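Side-chain contacts in pngf-ii (Elizabethkingia meningoseptica, PDB 4R4X), which acts as a peptide:N-glycosidase, probably cleaving N-linked glycans from the asparagine side chains of glycoproteins: residues Ile499-Leu504 against Gly532-Gln537; Asn376-Pro381 against Phe410-Asp415. All coordinates share one frame; numbering follows the deposited sequence.

Interaction 1: Ile499-Leu504 against Gly532-Gln537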
loop_
_atom_site.group_PDB
_atom_site.type_symbol
_atom_site.label_atom_id
_atom_site.label_comp_id
_atom_site.label_asym_id
_atom_site.label_seq_id
_atom_site.Cartn_x
_atom_site.Cartn_y
_atom_site.Cartn_z
ATOM N N ILE A 499 19.966 5.943 -7.142
ATOM C CA ILE A 499 21.159 6.521 -7.766
ATOM C C ILE A 499 21.696 5.528 -8.787
ATOM O O ILE A 499 22.097 4.409 -8.438
ATOM C CB ILE A 499 22.236 6.822 -6.715
ATOM C CG1 ILE A 499 21.704 7.886 -5.751
ATOM C CG2 ILE A 499 23.555 7.237 -7.365
ATOM C CD1 ILE A 499 22.573 8.119 -4.549
ATOM N N ASN A 500 21.699 5.939 -10.038
ATOM C CA ASN A 500 22.194 5.074 -11.112
ATOM C C ASN A 500 23.703 4.872 -10.995
ATOM O O ASN A 500 24.449 5.838 -10.882
ATOM C CB ASN A 500 21.819 5.661 -12.470
ATOM C CG ASN A 500 20.354 5.433 -12.826
ATOM O OD1 ASN A 500 19.702 4.553 -12.284
ATOM N ND2 ASN A 500 19.833 6.233 -13.750
ATOM N N LEU A 501 24.140 3.621 -10.984
ATOM C CA LEU A 501 25.574 3.303 -10.890
ATOM C C LEU A 501 26.154 2.754 -12.198
ATOM O O LEU A 501 27.368 2.485 -12.268
ATOM C CB LEU A 501 25.802 2.292 -9.774
ATOM C CG LEU A 501 25.368 2.707 -8.379
ATOM C CD1 LEU A 501 25.592 1.522 -7.458
ATOM C CD2 LEU A 501 26.143 3.935 -7.909
ATOM N N GLY A 502 25.307 2.619 -13.225
ATOM C CA GLY A 502 25.679 1.984 -14.484
ATOM C C GLY A 502 25.676 0.471 -14.311
ATOM O O GLY A 502 25.138 -0.049 -13.331
ATOM N N ASN A 503 26.317 -0.241 -15.234
ATOM C CA ASN A 503 26.454 -1.689 -15.120
ATOM C C ASN A 503 27.712 -2.042 -14.320
ATOM O O ASN A 503 28.758 -1.357 -14.427
ATOM C CB ASN A 503 26.527 -2.321 -16.527
ATOM C CG ASN A 503 25.351 -1.931 -17.417
ATOM O OD1 ASN A 503 24.202 -1.777 -16.967
ATOM N ND2 ASN A 503 25.637 -1.760 -18.689
ATOM N N LEU A 504 27.635 -3.088 -13.505
ATOM C CA LEU A 504 28.751 -3.491 -12.689
ATOM C C LEU A 504 29.243 -4.863 -13.097
ATOM O O LEU A 504 28.439 -5.760 -13.328
ATOM C CB LEU A 504 28.381 -3.516 -11.211
ATOM C CG LEU A 504 27.889 -2.181 -10.626
ATOM C CD1 LEU A 504 27.499 -2.417 -9.193
ATOM C CD2 LEU A 504 28.956 -1.107 -10.746
ATOM N N GLY A 532 21.758 2.249 2.400
ATOM C CA GLY A 532 22.042 1.954 1.015
ATOM C C GLY A 532 21.826 0.501 0.709
ATOM O O GLY A 532 22.383 -0.373 1.375
ATOM N N VAL A 533 20.965 0.246 -0.264
ATOM C CA VAL A 533 20.721 -1.078 -0.754
ATOM C C VAL A 533 21.088 -1.087 -2.233
ATOM O O VAL A 533 20.638 -0.240 -2.999
ATOM C CB VAL A 533 19.244 -1.464 -0.561
ATOM C CG1 VAL A 533 18.954 -2.811 -1.168
ATOM C CG2 VAL A 533 18.916 -1.487 0.924
ATOM N N LEU A 534 21.912 -2.046 -2.625
ATOM C CA LEU A 534 22.285 -2.220 -4.022
ATOM C C LEU A 534 21.238 -3.029 -4.776
ATOM O O LEU A 534 20.849 -4.086 -4.331
ATOM C CB LEU A 534 23.651 -2.897 -4.115
ATOM C CG LEU A 534 24.167 -3.154 -5.527
ATOM C CD1 LEU A 534 24.410 -1.850 -6.251
ATOM C CD2 LEU A 534 25.461 -3.967 -5.480
ATOM N N LEU A 535 20.777 -2.497 -5.906
ATOM C CA LEU A 535 19.782 -3.130 -6.744
ATOM C C LEU A 535 20.415 -3.359 -8.103
ATOM O O LEU A 535 21.318 -2.636 -8.504
ATOM C CB LEU A 535 18.571 -2.239 -6.933
ATOM C CG LEU A 535 17.993 -1.604 -5.660
ATOM C CD1 LEU A 535 16.983 -0.545 -6.052
ATOM C CD2 LEU A 535 17.346 -2.630 -4.762
ATOM N N GLY A 536 19.968 -4.389 -8.787
ATOM C CA GLY A 536 20.419 -4.618 -10.155
ATOM C C GLY A 536 19.746 -5.809 -10.795
ATOM O O GLY A 536 18.990 -6.554 -10.154
ATOM N N GLN A 537 20.038 -6.004 -12.073
ATOM C CA GLN A 537 19.443 -7.105 -12.814
ATOM C C GLN A 537 20.533 -8.044 -13.268
ATOM O O GLN A 537 21.418 -7.653 -14.049
ATOM C CB GLN A 537 18.652 -6.580 -14.003
ATOM C CG GLN A 537 17.971 -7.698 -14.761
ATOM C CD GLN A 537 17.315 -7.223 -16.038
ATOM O OE1 GLN A 537 17.381 -6.055 -16.397
ATOM N NE2 GLN A 537 16.694 -8.145 -16.736
#

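Interaction 2: Asn376-Pro381 against Phe410-Asp415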
loop_
_atom_site.group_PDB
_atom_site.type_symbol
_atom_site.label_atom_id
_atom_site.label_comp_id
_atom_site.label_asym_id
_atom_site.label_seq_id
_atom_site.Cartn_x
_atom_site.Cartn_y
_atom_site.Cartn_z
ATOM N N ASN A 376 14.711 -5.089 -11.333
ATOM C CA ASN A 376 15.833 -5.700 -10.608
ATOM C C ASN A 376 15.435 -7.057 -10.055
ATOM O O ASN A 376 14.313 -7.222 -9.604
ATOM C CB ASN A 376 16.377 -4.794 -9.519
ATOM C CG ASN A 376 15.383 -4.539 -8.392
ATOM O OD1 ASN A 376 15.585 -4.976 -7.231
ATOM N ND2 ASN A 376 14.331 -3.833 -8.706
ATOM N N ASN A 377 16.337 -8.038 -10.128
ATOM C CA ASN A 377 16.114 -9.345 -9.500
ATOM C C ASN A 377 17.140 -9.627 -8.421
ATOM O O ASN A 377 17.247 -10.761 -7.940
ATOM C CB ASN A 377 16.096 -10.483 -10.531
ATOM C CG ASN A 377 17.336 -10.497 -11.405
ATOM O OD1 ASN A 377 18.347 -9.901 -11.072
ATOM N ND2 ASN A 377 17.257 -11.187 -12.532
ATOM N N PHE A 378 17.873 -8.583 -8.038
ATOM C CA PHE A 378 18.975 -8.638 -7.102
ATOM C C PHE A 378 18.850 -7.488 -6.115
ATOM O O PHE A 378 18.570 -6.355 -6.517
ATOM C CB PHE A 378 20.298 -8.528 -7.860
ATOM C CG PHE A 378 21.526 -8.526 -6.983
ATOM C CD1 PHE A 378 22.038 -7.342 -6.487
ATOM C CD2 PHE A 378 22.193 -9.718 -6.687
ATOM C CE1 PHE A 378 23.183 -7.333 -5.698
ATOM C CE2 PHE A 378 23.321 -9.713 -5.885
ATOM C CZ PHE A 378 23.829 -8.516 -5.407
ATOM N N VAL A 379 19.031 -7.807 -4.834
ATOM C CA VAL A 379 19.020 -6.857 -3.715
ATOM C C VAL A 379 20.127 -7.239 -2.737
ATOM O O VAL A 379 20.193 -8.386 -2.313
ATOM C CB VAL A 379 17.669 -6.906 -2.961
ATOM C CG1 VAL A 379 17.695 -6.024 -1.734
ATOM C CG2 VAL A 379 16.530 -6.487 -3.880
ATOM N N LEU A 380 21.015 -6.292 -2.420
ATOM C CA LEU A 380 22.083 -6.478 -1.432
ATOM C C LEU A 380 22.178 -5.256 -0.529
ATOM O O LEU A 380 22.544 -4.171 -1.002
ATOM C CB LEU A 380 23.437 -6.642 -2.116
ATOM C CG LEU A 380 24.617 -6.942 -1.183
ATOM C CD1 LEU A 380 24.438 -8.279 -0.509
ATOM C CD2 LEU A 380 25.939 -6.919 -1.933
ATOM N N PRO A 381 21.861 -5.417 0.771
ATOM C CA PRO A 381 22.017 -4.323 1.730
ATOM C C PRO A 381 23.499 -4.090 2.017
ATOM O O PRO A 381 24.176 -5.022 2.429
ATOM C CB PRO A 381 21.325 -4.843 2.990
ATOM C CG PRO A 381 21.377 -6.333 2.882
ATOM C CD PRO A 381 21.331 -6.645 1.395
ATOM N N PHE A 410 32.273 -5.105 -1.145
ATOM C CA PHE A 410 31.415 -6.277 -1.358
ATOM C C PHE A 410 31.819 -6.989 -2.655
ATOM O O PHE A 410 32.505 -6.418 -3.518
ATOM C CB PHE A 410 29.936 -5.872 -1.428
ATOM C CG PHE A 410 29.648 -4.816 -2.450
ATOM C CD1 PHE A 410 29.774 -3.473 -2.126
ATOM C CD2 PHE A 410 29.279 -5.157 -3.744
ATOM C CE1 PHE A 410 29.527 -2.497 -3.057
ATOM C CE2 PHE A 410 29.045 -4.180 -4.682
ATOM C CZ PHE A 410 29.170 -2.847 -4.334
ATOM N N ILE A 411 31.370 -8.221 -2.798
ATOM C CA ILE A 411 31.745 -9.048 -3.947
ATOM C C ILE A 411 30.525 -9.441 -4.736
ATOM O O ILE A 411 29.568 -9.983 -4.182
ATOM C CB ILE A 411 32.472 -10.324 -3.481
ATOM C CG1 ILE A 411 33.742 -9.953 -2.718
ATOM C CG2 ILE A 411 32.827 -11.201 -4.676
ATOM C CD1 ILE A 411 34.296 -11.075 -1.852
ATOM N N LEU A 412 30.530 -9.148 -6.031
ATOM C CA LEU A 412 29.456 -9.605 -6.911
ATOM C C LEU A 412 29.915 -10.869 -7.617
ATOM O O LEU A 412 31.034 -10.904 -8.137
ATOM C CB LEU A 412 29.130 -8.551 -7.967
ATOM C CG LEU A 412 28.601 -7.230 -7.428
ATOM C CD1 LEU A 412 28.453 -6.288 -8.595
ATOM C CD2 LEU A 412 27.285 -7.428 -6.677
ATOM N N THR A 413 29.056 -11.893 -7.655
ATOM C CA THR A 413 29.419 -13.137 -8.340
ATOM C C THR A 413 28.986 -13.151 -9.802
ATOM O O THR A 413 29.391 -13.997 -10.574
ATOM C CB THR A 413 28.875 -14.369 -7.598
ATOM O OG1 THR A 413 27.455 -14.311 -7.520
ATOM C CG2 THR A 413 29.458 -14.443 -6.205
ATOM N N LYS A 414 28.173 -12.180 -10.189
ATOM C CA LYS A 414 27.647 -12.107 -11.527
ATOM C C LYS A 414 27.539 -10.628 -11.896
ATOM O O LYS A 414 27.258 -9.809 -11.016
ATOM C CB LYS A 414 26.273 -12.803 -11.518
ATOM C CG LYS A 414 25.410 -12.644 -12.756
ATOM C CD LYS A 414 25.776 -13.649 -13.840
ATOM C CE LYS A 414 24.657 -13.803 -14.854
ATOM N NZ LYS A 414 25.132 -14.459 -16.107
ATOM N N ASP A 415 27.763 -10.304 -13.174
ATOM C CA ASP A 415 27.582 -8.938 -13.677
ATOM C C ASP A 415 26.190 -8.456 -13.288
ATOM O O ASP A 415 25.232 -9.232 -13.237
ATOM C CB ASP A 415 27.669 -8.843 -15.212
ATOM C CG ASP A 415 29.073 -9.123 -15.784
ATOM O OD1 ASP A 415 30.070 -9.305 -15.032
ATOM O OD2 ASP A 415 29.157 -9.145 -17.039
#

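Interaction 1: Ile499-Leu504 against Gly532-Gln537
L501 and L504 reach L534 with no flat group between them; the contact is methyl to methyl, and the nearby rings, those of F378 and F410, lie against L534 from outside the pair of segments. The closer approach is that of L501 CD1 to L534 CD1, at 3.8 Å, the two side chains crossing at a slant. L504 CD1 comes to the same L534 CD1 from further along the strand, at 4.3 Å, so one methyl of L534 faces two leucine tips. In L534, CG stands anti to the backbone N (chi1 180°), which carries the forked end toward strand 493-504 although CB does not point there. The segments belong to next-but-one strands of a nine-stranded antiparallel sheet; strand 416-428 lies between them, and L504 touches its A419. This sheet forms one layer of a β-sandwich, in keeping with the jelly-roll domains of the PNGase F family. L501 and G502 both make backbone hydrogen bonds to A419, an irregularity that probably allows L501 and L504, three residues apart, both to point toward the strand of L534. L534 CD2 continues into the core, toward L412 and F410 of the facing sheet.

Interaction 2: Asn376-Pro381 against Phe410-Asp415
L380 and L412 give up the most surface here, each packing against a phenylalanine of the other segment and so joining the two layers of a β-sandwich of the kind found in the PNGase F family. Strand 378-384 is the last strand of the nine-stranded sheet and strand 406-412 an outer strand of the four-stranded one; their backbones stand well apart, with 9.3 Å from L380 CA to F410 CA, and the contact between them is made by side chains. With CG anti to its carbonyl carbon (chi1 -63°), L412 brings its forked end nearer to strand 378-384 than the start of its side chain would suggest, and its CD2 methyl meets the far end of the F378 ring, 3.8 Å from CZ, at an oblique angle. At the start of the edge strand N377 and F378 both face G536, a classic β-bulge; F378 itself points at the opposing segment. H509 packs beside L412 and F410 in their own sheet. L380, which also touches L289, extends its CD2 branch across to F410, likewise obliquely, and that single methyl carbon lies 4.2 Å from both F410 CB and F410 CD2.

Read from the N terminus, interaction 2 comes first: its two segments enclose 28 residues that lead from the nine-stranded sheet to the four-stranded one. The chain then runs on through strand 416-428 and further strands of both sheets before interaction 1 encloses 27 residues, including strand 507-514, which pairs with strand 406-412. The two closures are in series, neither nested nor crossed. In space, however, their centres are about 8 Å apart, because strands 527-537 and 378-384 are neighbours, joined by probable hydrogen bonds such as L534 N to L380 O at 2.7 Å. Interaction 1 thus works within one sheet and interaction 2 between two.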